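Local coordinates for type III restriction-modification enzyme EcoP15I Res subunit (Escherichia coli, PDB 4ZCF), which cleaves DNA together with the Mod subunit, 25-27 base pairs downstream of one of two inversely oriented CAGCAG sites, using a helicase-type ATP motor, at residues Asp19-Val24 with Ile250-Thr255; Gln368-Asn373 with Tyr557-Glu562; Glu747-Leu752 with Lys765-Ile770; Asp130-His135 with Arg142-Tyr147. All blocks are in the same frame, centred on the assembly; numbering follows the deposited sequence.

Contact 1. Residues Asp19-Val24 with Ile250-Thr255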
# COMPACT_ATOMS: atom_id res chain seq x y z
N ASP C 19 17.33 -30.03 -20.17
CA ASP C 19 17.04 -31.44 -20.45
C ASP C 19 17.54 -32.34 -19.32
O ASP C 19 16.83 -33.26 -18.92
CB ASP C 19 17.67 -31.87 -21.78
CG ASP C 19 17.14 -31.18 -23.04
OD1 ASP C 19 16.30 -30.26 -22.90
OD2 ASP C 19 17.59 -31.54 -24.14
N ALA C 20 18.75 -32.05 -18.80
CA ALA C 20 19.34 -32.84 -17.73
C ALA C 20 18.50 -32.85 -16.43
O ALA C 20 18.47 -33.89 -15.77
CB ALA C 20 20.77 -32.39 -17.48
N VAL C 21 17.76 -31.76 -16.12
CA VAL C 21 16.86 -31.69 -14.95
C VAL C 21 15.51 -32.34 -15.33
O VAL C 21 14.91 -33.03 -14.51
CB VAL C 21 16.67 -30.26 -14.37
CG1 VAL C 21 15.80 -30.26 -13.11
CG2 VAL C 21 18.01 -29.60 -14.08
N MET C 22 15.06 -32.10 -16.57
CA MET C 22 13.80 -32.68 -17.07
C MET C 22 13.81 -34.23 -17.16
O MET C 22 12.79 -34.86 -16.87
CB MET C 22 13.39 -32.05 -18.41
CG MET C 22 12.77 -30.66 -18.29
SD MET C 22 11.67 -30.37 -16.87
CE MET C 22 10.25 -31.35 -17.31
N ASN C 23 14.98 -34.82 -17.55
CA ASN C 23 15.16 -36.27 -17.69
C ASN C 23 15.07 -37.06 -16.36
O ASN C 23 14.76 -38.25 -16.39
CB ASN C 23 16.45 -36.60 -18.45
CG ASN C 23 16.48 -36.19 -19.89
OD1 ASN C 23 15.49 -36.32 -20.63
ND2 ASN C 23 17.64 -35.72 -20.34
N VAL C 24 15.30 -36.38 -15.21
CA VAL C 24 15.19 -36.90 -13.84
C VAL C 24 13.72 -37.22 -13.54
O VAL C 24 13.43 -38.11 -12.73
CB VAL C 24 15.78 -35.87 -12.83
CG1 VAL C 24 15.36 -36.14 -11.39
CG2 VAL C 24 17.29 -35.80 -12.93
N ILE C 250 16.76 -27.85 -6.59
CA ILE C 250 17.71 -27.79 -7.71
C ILE C 250 18.75 -26.70 -7.46
O ILE C 250 18.40 -25.52 -7.47
CB ILE C 250 17.04 -27.72 -9.13
CG1 ILE C 250 15.72 -28.54 -9.23
CG2 ILE C 250 18.04 -28.22 -10.17
CD1 ILE C 250 14.43 -27.84 -8.87
N ARG C 251 20.03 -27.10 -7.20
CA ARG C 251 21.15 -26.18 -6.88
C ARG C 251 21.95 -25.81 -8.11
O ARG C 251 22.31 -26.69 -8.90
CB ARG C 251 22.07 -26.75 -5.79
CG ARG C 251 21.38 -27.30 -4.54
CD ARG C 251 22.37 -27.70 -3.45
NE ARG C 251 23.27 -28.79 -3.87
CZ ARG C 251 24.30 -29.24 -3.17
NH1 ARG C 251 24.59 -28.73 -1.98
NH2 ARG C 251 25.06 -30.22 -3.66
N TYR C 252 22.25 -24.51 -8.28
CA TYR C 252 22.94 -24.00 -9.47
C TYR C 252 24.12 -23.17 -9.11
O TYR C 252 23.98 -22.19 -8.37
CB TYR C 252 21.99 -23.15 -10.33
CG TYR C 252 20.86 -23.94 -10.95
CD1 TYR C 252 19.70 -24.22 -10.24
CD2 TYR C 252 20.92 -24.34 -12.29
CE1 TYR C 252 18.64 -24.90 -10.82
CE2 TYR C 252 19.87 -25.05 -12.88
CZ TYR C 252 18.74 -25.34 -12.13
OH TYR C 252 17.71 -26.05 -12.68
N GLY C 253 25.25 -23.52 -9.68
CA GLY C 253 26.47 -22.77 -9.43
C GLY C 253 27.70 -23.34 -10.07
O GLY C 253 27.65 -24.34 -10.78
N ALA C 254 28.82 -22.68 -9.80
CA ALA C 254 30.14 -23.04 -10.29
C ALA C 254 30.98 -23.67 -9.16
O ALA C 254 32.02 -24.29 -9.43
CB ALA C 254 30.82 -21.80 -10.82
N THR C 255 30.52 -23.52 -7.88
CA THR C 255 31.20 -24.04 -6.69
C THR C 255 30.32 -24.93 -5.81
O THR C 255 29.27 -24.50 -5.32
CB THR C 255 31.89 -22.91 -5.90
OG1 THR C 255 32.58 -22.05 -6.81
CG2 THR C 255 32.85 -23.43 -4.84

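Contact 2. Residues Gln368-Asn373 with Tyr557-Glu562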
# COMPACT_ATOMS: atom_id res chain seq x y z
N GLN C 368 49.87 7.62 -5.88
CA GLN C 368 49.27 8.47 -6.92
C GLN C 368 49.82 8.21 -8.32
O GLN C 368 49.04 8.21 -9.28
CB GLN C 368 49.42 9.93 -6.56
N THR C 369 51.14 7.99 -8.45
CA THR C 369 51.79 7.73 -9.74
C THR C 369 51.39 6.36 -10.34
O THR C 369 51.13 6.28 -11.54
CB THR C 369 53.31 7.87 -9.60
N LEU C 370 51.31 5.30 -9.50
CA LEU C 370 50.93 3.93 -9.88
C LEU C 370 49.50 3.86 -10.47
O LEU C 370 49.29 3.21 -11.50
CB LEU C 370 51.05 2.99 -8.65
CG LEU C 370 50.46 1.57 -8.73
CD1 LEU C 370 51.41 0.61 -9.42
CD2 LEU C 370 50.12 1.05 -7.35
N ALA C 371 48.55 4.49 -9.83
CA ALA C 371 47.22 4.60 -10.38
C ALA C 371 47.15 5.40 -11.65
O ALA C 371 46.52 5.01 -12.60
CB ALA C 371 46.30 5.21 -9.35
N ASP C 372 47.84 6.52 -11.67
CA ASP C 372 47.71 7.49 -12.74
C ASP C 372 48.19 6.78 -13.94
O ASP C 372 47.82 7.09 -15.05
CB ASP C 372 48.59 8.68 -12.46
CG ASP C 372 47.98 9.95 -12.91
OD1 ASP C 372 46.81 9.91 -13.31
OD2 ASP C 372 48.67 10.99 -12.88
N ASN C 373 49.11 5.87 -13.69
CA ASN C 373 49.78 5.09 -14.73
C ASN C 373 48.83 4.01 -15.26
O ASN C 373 48.72 3.83 -16.47
CB ASN C 373 51.06 4.46 -14.17
CG ASN C 373 52.24 4.49 -15.11
OD1 ASN C 373 52.31 3.74 -16.09
ND2 ASN C 373 53.23 5.32 -14.79
N TYR C 557 43.30 -5.26 -15.66
CA TYR C 557 44.40 -4.47 -15.10
C TYR C 557 44.58 -4.70 -13.61
O TYR C 557 43.67 -4.44 -12.83
CB TYR C 557 44.21 -2.97 -15.41
CG TYR C 557 44.22 -2.67 -16.89
CD1 TYR C 557 43.09 -2.89 -17.68
CD2 TYR C 557 45.36 -2.18 -17.52
CE1 TYR C 557 43.10 -2.65 -19.04
CE2 TYR C 557 45.38 -1.93 -18.89
CZ TYR C 557 44.24 -2.16 -19.65
OH TYR C 557 44.26 -1.93 -21.00
N VAL C 558 45.78 -5.20 -13.24
CA VAL C 558 46.16 -5.49 -11.85
C VAL C 558 47.40 -4.72 -11.35
O VAL C 558 48.12 -4.09 -12.14
CB VAL C 558 46.21 -7.01 -11.49
CG1 VAL C 558 44.81 -7.60 -11.41
CG2 VAL C 558 47.09 -7.79 -12.44
N ASP C 559 47.61 -4.77 -10.03
CA ASP C 559 48.69 -4.14 -9.27
C ASP C 559 50.03 -4.84 -9.48
O ASP C 559 50.09 -5.95 -10.02
CB ASP C 559 48.32 -4.20 -7.77
CG ASP C 559 48.25 -2.87 -7.06
OD1 ASP C 559 48.17 -1.82 -7.74
OD2 ASP C 559 48.21 -2.87 -5.81
N PHE C 560 51.11 -4.20 -8.98
CA PHE C 560 52.46 -4.74 -8.95
C PHE C 560 52.43 -5.95 -7.99
O PHE C 560 53.16 -6.91 -8.20
CB PHE C 560 53.46 -3.66 -8.44
CG PHE C 560 53.17 -3.08 -7.06
CD1 PHE C 560 52.34 -1.98 -6.91
CD2 PHE C 560 53.74 -3.64 -5.92
CE1 PHE C 560 52.04 -1.47 -5.65
CE2 PHE C 560 53.45 -3.12 -4.65
CZ PHE C 560 52.60 -2.04 -4.52
N THR C 561 51.53 -5.89 -6.98
CA THR C 561 51.29 -6.89 -5.94
C THR C 561 50.84 -8.25 -6.50
O THR C 561 51.12 -9.28 -5.88
CB THR C 561 50.25 -6.38 -4.96
N GLU C 562 50.15 -8.25 -7.65
CA GLU C 562 49.66 -9.47 -8.29
C GLU C 562 50.44 -9.78 -9.59
O GLU C 562 50.08 -9.29 -10.67
CB GLU C 562 48.16 -9.36 -8.56

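Contact 3. Residues Glu747-Leu752 with Lys765-Ile770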
# COMPACT_ATOMS: atom_id res chain seq x y z
N GLU C 747 -3.61 -27.87 -26.63
CA GLU C 747 -2.28 -27.43 -26.20
C GLU C 747 -1.16 -28.20 -26.92
O GLU C 747 -0.06 -27.66 -27.11
CB GLU C 747 -2.13 -27.59 -24.69
N PHE C 748 -1.46 -29.45 -27.35
CA PHE C 748 -0.55 -30.33 -28.10
C PHE C 748 -0.35 -29.77 -29.53
O PHE C 748 0.78 -29.40 -29.87
CB PHE C 748 -1.10 -31.78 -28.09
CG PHE C 748 -0.40 -32.76 -28.99
CD1 PHE C 748 0.85 -33.29 -28.65
CD2 PHE C 748 -1.00 -33.19 -30.18
CE1 PHE C 748 1.51 -34.18 -29.51
CE2 PHE C 748 -0.34 -34.09 -31.02
CZ PHE C 748 0.91 -34.58 -30.68
N LEU C 749 -1.45 -29.64 -30.32
CA LEU C 749 -1.46 -29.08 -31.68
C LEU C 749 -0.84 -27.67 -31.78
O LEU C 749 -0.23 -27.34 -32.80
CB LEU C 749 -2.89 -29.03 -32.24
CG LEU C 749 -3.56 -30.35 -32.59
CD1 LEU C 749 -5.01 -30.14 -32.89
CD2 LEU C 749 -2.87 -31.04 -33.79
N ASP C 750 -1.03 -26.84 -30.72
CA ASP C 750 -0.49 -25.48 -30.65
C ASP C 750 1.04 -25.53 -30.50
O ASP C 750 1.76 -24.80 -31.20
CB ASP C 750 -1.17 -24.68 -29.52
CG ASP C 750 -2.47 -23.98 -29.91
OD1 ASP C 750 -3.48 -24.67 -30.11
OD2 ASP C 750 -2.48 -22.74 -29.95
N ASN C 751 1.53 -26.45 -29.63
CA ASN C 751 2.96 -26.68 -29.37
C ASN C 751 3.63 -27.35 -30.58
O ASN C 751 4.80 -27.08 -30.87
CB ASN C 751 3.13 -27.55 -28.12
N LEU C 752 2.87 -28.22 -31.30
CA LEU C 752 3.32 -28.93 -32.49
C LEU C 752 3.53 -27.97 -33.68
O LEU C 752 4.65 -27.89 -34.18
CB LEU C 752 2.37 -30.11 -32.84
CG LEU C 752 2.83 -31.10 -33.93
CD1 LEU C 752 4.07 -31.86 -33.53
CD2 LEU C 752 1.72 -32.06 -34.30
N LYS C 765 -6.45 -32.75 -39.48
CA LYS C 765 -7.05 -33.53 -40.56
C LYS C 765 -6.40 -34.92 -40.68
O LYS C 765 -7.13 -35.91 -40.77
CB LYS C 765 -7.00 -32.77 -41.90
CG LYS C 765 -8.21 -31.88 -42.15
CD LYS C 765 -7.98 -30.94 -43.33
CE LYS C 765 -8.80 -29.67 -43.25
NZ LYS C 765 -10.26 -29.91 -43.43
N VAL C 766 -5.05 -34.98 -40.68
CA VAL C 766 -4.30 -36.23 -40.75
C VAL C 766 -4.57 -37.09 -39.52
O VAL C 766 -4.97 -38.25 -39.68
CB VAL C 766 -2.80 -36.08 -41.09
CG1 VAL C 766 -2.59 -35.56 -42.50
CG2 VAL C 766 -2.08 -35.19 -40.09
N PHE C 767 -4.46 -36.51 -38.30
CA PHE C 767 -4.73 -37.20 -37.04
C PHE C 767 -6.17 -37.76 -36.97
O PHE C 767 -6.39 -38.77 -36.31
CB PHE C 767 -4.43 -36.30 -35.82
CG PHE C 767 -2.98 -35.88 -35.61
CD1 PHE C 767 -1.93 -36.67 -36.07
CD2 PHE C 767 -2.68 -34.73 -34.89
CE1 PHE C 767 -0.61 -36.28 -35.86
CE2 PHE C 767 -1.35 -34.34 -34.68
CZ PHE C 767 -0.32 -35.12 -35.17
N CYS C 768 -7.11 -37.15 -37.70
CA CYS C 768 -8.50 -37.60 -37.78
C CYS C 768 -8.58 -38.86 -38.63
O CYS C 768 -9.27 -39.81 -38.24
CB CYS C 768 -9.40 -36.50 -38.32
SG CYS C 768 -10.02 -35.35 -37.06
N ASP C 769 -7.87 -38.87 -39.78
CA ASP C 769 -7.78 -39.99 -40.73
C ASP C 769 -7.01 -41.17 -40.10
O ASP C 769 -7.56 -42.27 -39.96
CB ASP C 769 -7.09 -39.52 -42.03
CG ASP C 769 -7.90 -38.54 -42.86
OD1 ASP C 769 -9.10 -38.80 -43.09
OD2 ASP C 769 -7.31 -37.53 -43.32
N ILE C 770 -5.75 -40.91 -39.68
CA ILE C 770 -4.79 -41.83 -39.06
C ILE C 770 -5.38 -42.74 -37.96
O ILE C 770 -6.21 -42.29 -37.15
CB ILE C 770 -3.51 -41.03 -38.65
CG1 ILE C 770 -2.25 -41.51 -39.36
CG2 ILE C 770 -3.30 -40.80 -37.15
CD1 ILE C 770 -1.87 -40.69 -40.54

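Contact 4. Residues Asp130-His135 with Arg142-Tyr147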
# COMPACT_ATOMS: atom_id res chain seq x y z
N ASP C 130 10.92 -7.08 -19.97
CA ASP C 130 10.03 -7.30 -21.11
C ASP C 130 10.60 -8.33 -22.09
O ASP C 130 9.84 -9.17 -22.58
CB ASP C 130 9.75 -5.97 -21.81
N ALA C 131 11.92 -8.30 -22.35
CA ALA C 131 12.59 -9.23 -23.27
C ALA C 131 12.41 -10.70 -22.84
O ALA C 131 12.14 -11.54 -23.70
CB ALA C 131 14.06 -8.87 -23.42
N LEU C 132 12.49 -10.98 -21.50
CA LEU C 132 12.29 -12.28 -20.83
C LEU C 132 10.82 -12.65 -20.93
O LEU C 132 10.49 -13.79 -21.26
CB LEU C 132 12.67 -12.13 -19.33
CG LEU C 132 12.68 -13.30 -18.31
CD1 LEU C 132 11.31 -13.89 -18.03
CD2 LEU C 132 13.81 -14.25 -18.51
N LYS C 133 9.94 -11.69 -20.61
CA LYS C 133 8.48 -11.86 -20.63
C LYS C 133 8.01 -12.25 -22.02
O LYS C 133 7.31 -13.26 -22.16
CB LYS C 133 7.79 -10.59 -20.11
CG LYS C 133 7.97 -10.42 -18.61
CD LYS C 133 7.11 -9.31 -18.04
CE LYS C 133 6.99 -9.46 -16.53
NZ LYS C 133 6.16 -10.63 -16.13
N GLU C 134 8.45 -11.49 -23.05
CA GLU C 134 8.14 -11.76 -24.46
C GLU C 134 8.69 -13.10 -24.88
O GLU C 134 7.93 -13.88 -25.42
CB GLU C 134 8.64 -10.65 -25.37
CG GLU C 134 7.66 -9.51 -25.48
CD GLU C 134 8.29 -8.16 -25.78
OE1 GLU C 134 9.09 -8.08 -26.75
OE2 GLU C 134 7.98 -7.19 -25.06
N HIS C 135 9.97 -13.40 -24.56
CA HIS C 135 10.64 -14.67 -24.85
C HIS C 135 9.83 -15.87 -24.36
O HIS C 135 9.52 -16.76 -25.14
CB HIS C 135 12.07 -14.69 -24.28
CG HIS C 135 12.81 -15.98 -24.46
ND1 HIS C 135 13.42 -16.30 -25.66
CD2 HIS C 135 13.03 -16.99 -23.58
CE1 HIS C 135 13.96 -17.49 -25.48
NE2 HIS C 135 13.76 -17.94 -24.24
N ARG C 142 2.75 -18.58 -21.23
CA ARG C 142 2.77 -18.45 -19.77
C ARG C 142 3.28 -17.08 -19.34
O ARG C 142 4.07 -16.44 -20.04
CB ARG C 142 3.66 -19.54 -19.13
CG ARG C 142 3.13 -20.96 -19.26
CD ARG C 142 1.85 -21.19 -18.48
NE ARG C 142 1.49 -22.61 -18.45
CZ ARG C 142 0.72 -23.21 -19.36
NH1 ARG C 142 0.23 -22.53 -20.39
NH2 ARG C 142 0.43 -24.50 -19.23
N GLU C 143 2.81 -16.64 -18.16
CA GLU C 143 3.19 -15.36 -17.54
C GLU C 143 3.78 -15.66 -16.19
O GLU C 143 3.21 -16.44 -15.44
CB GLU C 143 1.96 -14.45 -17.36
CG GLU C 143 1.14 -14.20 -18.61
CD GLU C 143 1.77 -13.35 -19.70
OE1 GLU C 143 2.75 -12.61 -19.43
OE2 GLU C 143 1.22 -13.39 -20.83
N LEU C 144 4.91 -15.05 -15.86
CA LEU C 144 5.44 -15.27 -14.53
C LEU C 144 5.09 -14.09 -13.61
O LEU C 144 5.23 -12.92 -13.99
CB LEU C 144 6.93 -15.68 -14.50
CG LEU C 144 7.98 -14.69 -15.00
CD1 LEU C 144 8.44 -13.75 -13.89
CD2 LEU C 144 9.19 -15.43 -15.50
N ARG C 145 4.55 -14.41 -12.43
CA ARG C 145 4.22 -13.46 -11.38
C ARG C 145 5.34 -13.64 -10.38
O ARG C 145 5.68 -14.77 -10.01
CB ARG C 145 2.83 -13.74 -10.76
CG ARG C 145 1.64 -13.51 -11.70
CD ARG C 145 1.44 -12.04 -12.10
NE ARG C 145 0.64 -11.93 -13.33
CZ ARG C 145 1.12 -11.98 -14.57
NH1 ARG C 145 2.43 -12.11 -14.78
NH2 ARG C 145 0.31 -11.90 -15.61
N THR C 146 5.99 -12.52 -10.05
CA THR C 146 7.15 -12.49 -9.18
C THR C 146 6.82 -11.79 -7.88
O THR C 146 6.23 -10.71 -7.89
CB THR C 146 8.41 -12.03 -9.97
OG1 THR C 146 9.55 -11.98 -9.12
CG2 THR C 146 8.21 -10.71 -10.66
N TYR C 147 7.14 -12.44 -6.75
CA TYR C 147 6.89 -11.97 -5.39
C TYR C 147 8.25 -11.87 -4.74
O TYR C 147 8.93 -12.88 -4.53
CB TYR C 147 5.97 -12.96 -4.62
CG TYR C 147 4.73 -13.33 -5.40
CD1 TYR C 147 4.72 -14.42 -6.26
CD2 TYR C 147 3.56 -12.57 -5.30
CE1 TYR C 147 3.59 -14.74 -7.01
CE2 TYR C 147 2.42 -12.89 -6.03
CZ TYR C 147 2.45 -13.96 -6.91
OH TYR C 147 1.35 -14.28 -7.65
O HOH W 1 6.13 -14.80 -19.81

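Contact 1. Residues Asp19-Val24 with Ile250-Thr255
This is a buried, largely apolar helix-on-sheet contact in the first RecA-like lobe of the helicase motor: V21, on helix 12-22, reaches I250 and Y252 on strand 248-253, an inner strand of the seven-stranded parallel sheet. I250 and Y252 lie two apart, so their side chains leave the same face of the strand, whereas R251 between them leaves the other face and forms a salt bridge with D81. Valine suits the site because it is short and wholly apolar and can lie against the sheet without burying a polar group. It also rests on V82 of the adjoining strand 79-84 and on T97 of helix 90-105, the helix that starts with the P-loop residues K90 and T91. Of the two valine methyls, CG2 does the touching: it stands beside the backbone N while CG1 lies anti to it (chi1 -176°). Isoleucine answers with its short branch, CG2, which lies 4.1 Å from V21 CG2, the two side chains crossing obliquely. Y252 needs its length: CB starts well to one side of the helix, but the ring carries the hydroxyl across, and on the way meets the ring of Y94 with the planes about 55° apart. Its phenolic oxygen arrives at the same methyl as the isoleucine, with Y252 OH 3.8 Å from V21 CG2.

Contact 2. Residues Gln368-Asn373 with Tyr557-Glu562
L370 points out of the first turn of helix 368-389 and meets F560 at about a right angle, methyl groups against the rim of the ring. Its CD2 lies at the edge of the aromatic ring, in the ring plane, with L370 CD2 3.6 Å from F560 CE1. L370 CD1 stands 3.7 Å from F560 CD1, so both methyls lie along the CD1-CE1 edge, CD1 of the leucine a little off the plane. Leucine suits this place because its fork brings two methyls to one edge, and phenylalanine because its rim is flat and apolar. Leucine is extended toward its partner by a CG anti to the backbone N (chi1 169°). D559 crosses the leucine at about a right angle as well, and D559 OD1 comes to 3.5 Å from L370 CD2. Both partners belong to a type I beta turn, D559 to E562, that leaves strand 553-558 of the second parallel sheet; the turn is closed by E562 N bonding to D559 O at 3.3 Å. Chemically, the leucine-phenylalanine pair is held by dispersion forces and rests on shape, while the carboxylate touches the methyl without a polar bond to it.

Contact 3. Residues Glu747-Leu752 with Lys765-Ile770
F767 reaches across between the arms of a splayed helical hairpin, helices 745-756 and 760-769, meeting F748, L749 and L752 on the first arm; L763, on its own arm, also meets both leucines. The short segments run 128° apart in N-to-C direction, and their axes approach only to 13.4 Å, a spacing that calls for a long residue; phenylalanine spans it without bringing in a polar group. From CB, the chain turns so that CG lies anti to the carbonyl carbon (chi1 -65°), and the ring is thrown across toward helix 745-756. CD2 is the first ring atom to make contact, with CD2 of L749, whose side chain slides past the ring in the opposite direction. One atom further, CE2 is shared between two neighbours: F767 CE2 is 3.7 Å from L749 CD2, and it also comes to 3.8 Å from F748 CE2. The two rings are not stacked; F767 CE2 lies at the edge of the F748 ring, near its plane, while F748 CE2 approaches the F767 ring obliquely. F748 and L752 are one helical turn apart, so both face the same side, and the leucine methyls suit the in-plane rim of the ring. Beyond this contact, F767 touches M699 of helix 688-701, F748 and L752 lie against helix 782-798, and L749 packs on F532 of another chain of the assembly. The ring ends against the second leucine, which comes from the opposite direction: F767 CZ lies 3.8 Å from L752 CD2.

Contact 4. Residues Asp130-His135 with Arg142-Tyr147
L132 and L144 make the tight part of this contact, crossing at about a right angle with L132 CD1 3.6 Å from L144 CD2. Both are buried, which suits leucine: L144 also touches F99 and L127, and L132 packs on F126, a residue of the AMP site. The other half is polar and looser, and carries the partly exposed K133 and R145. K133 sends its long chain across from the helix and bends at the end (chi4 -71°), bringing NZ to L144 O in a weak hydrogen bond of 3.3 Å. The same carbonyl takes a second weak bond from R145 NH1, at 3.0 Å with an angle of 128°. Two cationic ends therefore meet at one oxygen, K133 NZ standing 4.2 Å from R145 NH1; the nearby carboxylate of E143 is itself salt-bridged to R137. A water bridges the two backbones, donating to K133 O at 3.0 Å and to R142 O. Another chain of the assembly adjoins this half through a salt bridge from its R577 to E134. Helix 130-140 running into outermost strand 143-148 is the closing half of a beta-alpha-beta crossover, as expected of a parallel RecA-like sheet.

Contacts 1 and 4 each reach the same parallel sheet, their centres 21 Å apart, and both segments of contact 4 fall in the chain between the two segments of contact 1. They also lie near the bound AMP: the side chain of Y252 is about 7 Å from the nucleotide and that of L132 about 8 Å. Contact 2 reaches the second sheet, which belongs to the second RecA-like lobe, across the nucleotide cleft as in related helicases; its centre is 41 Å from that of contact 1, away from the annotated sites. Contact 3 is 66 Å from contact 2, centre to centre, across the middle of the chain, yet its nearest atoms come within about 7 Å of contact 4.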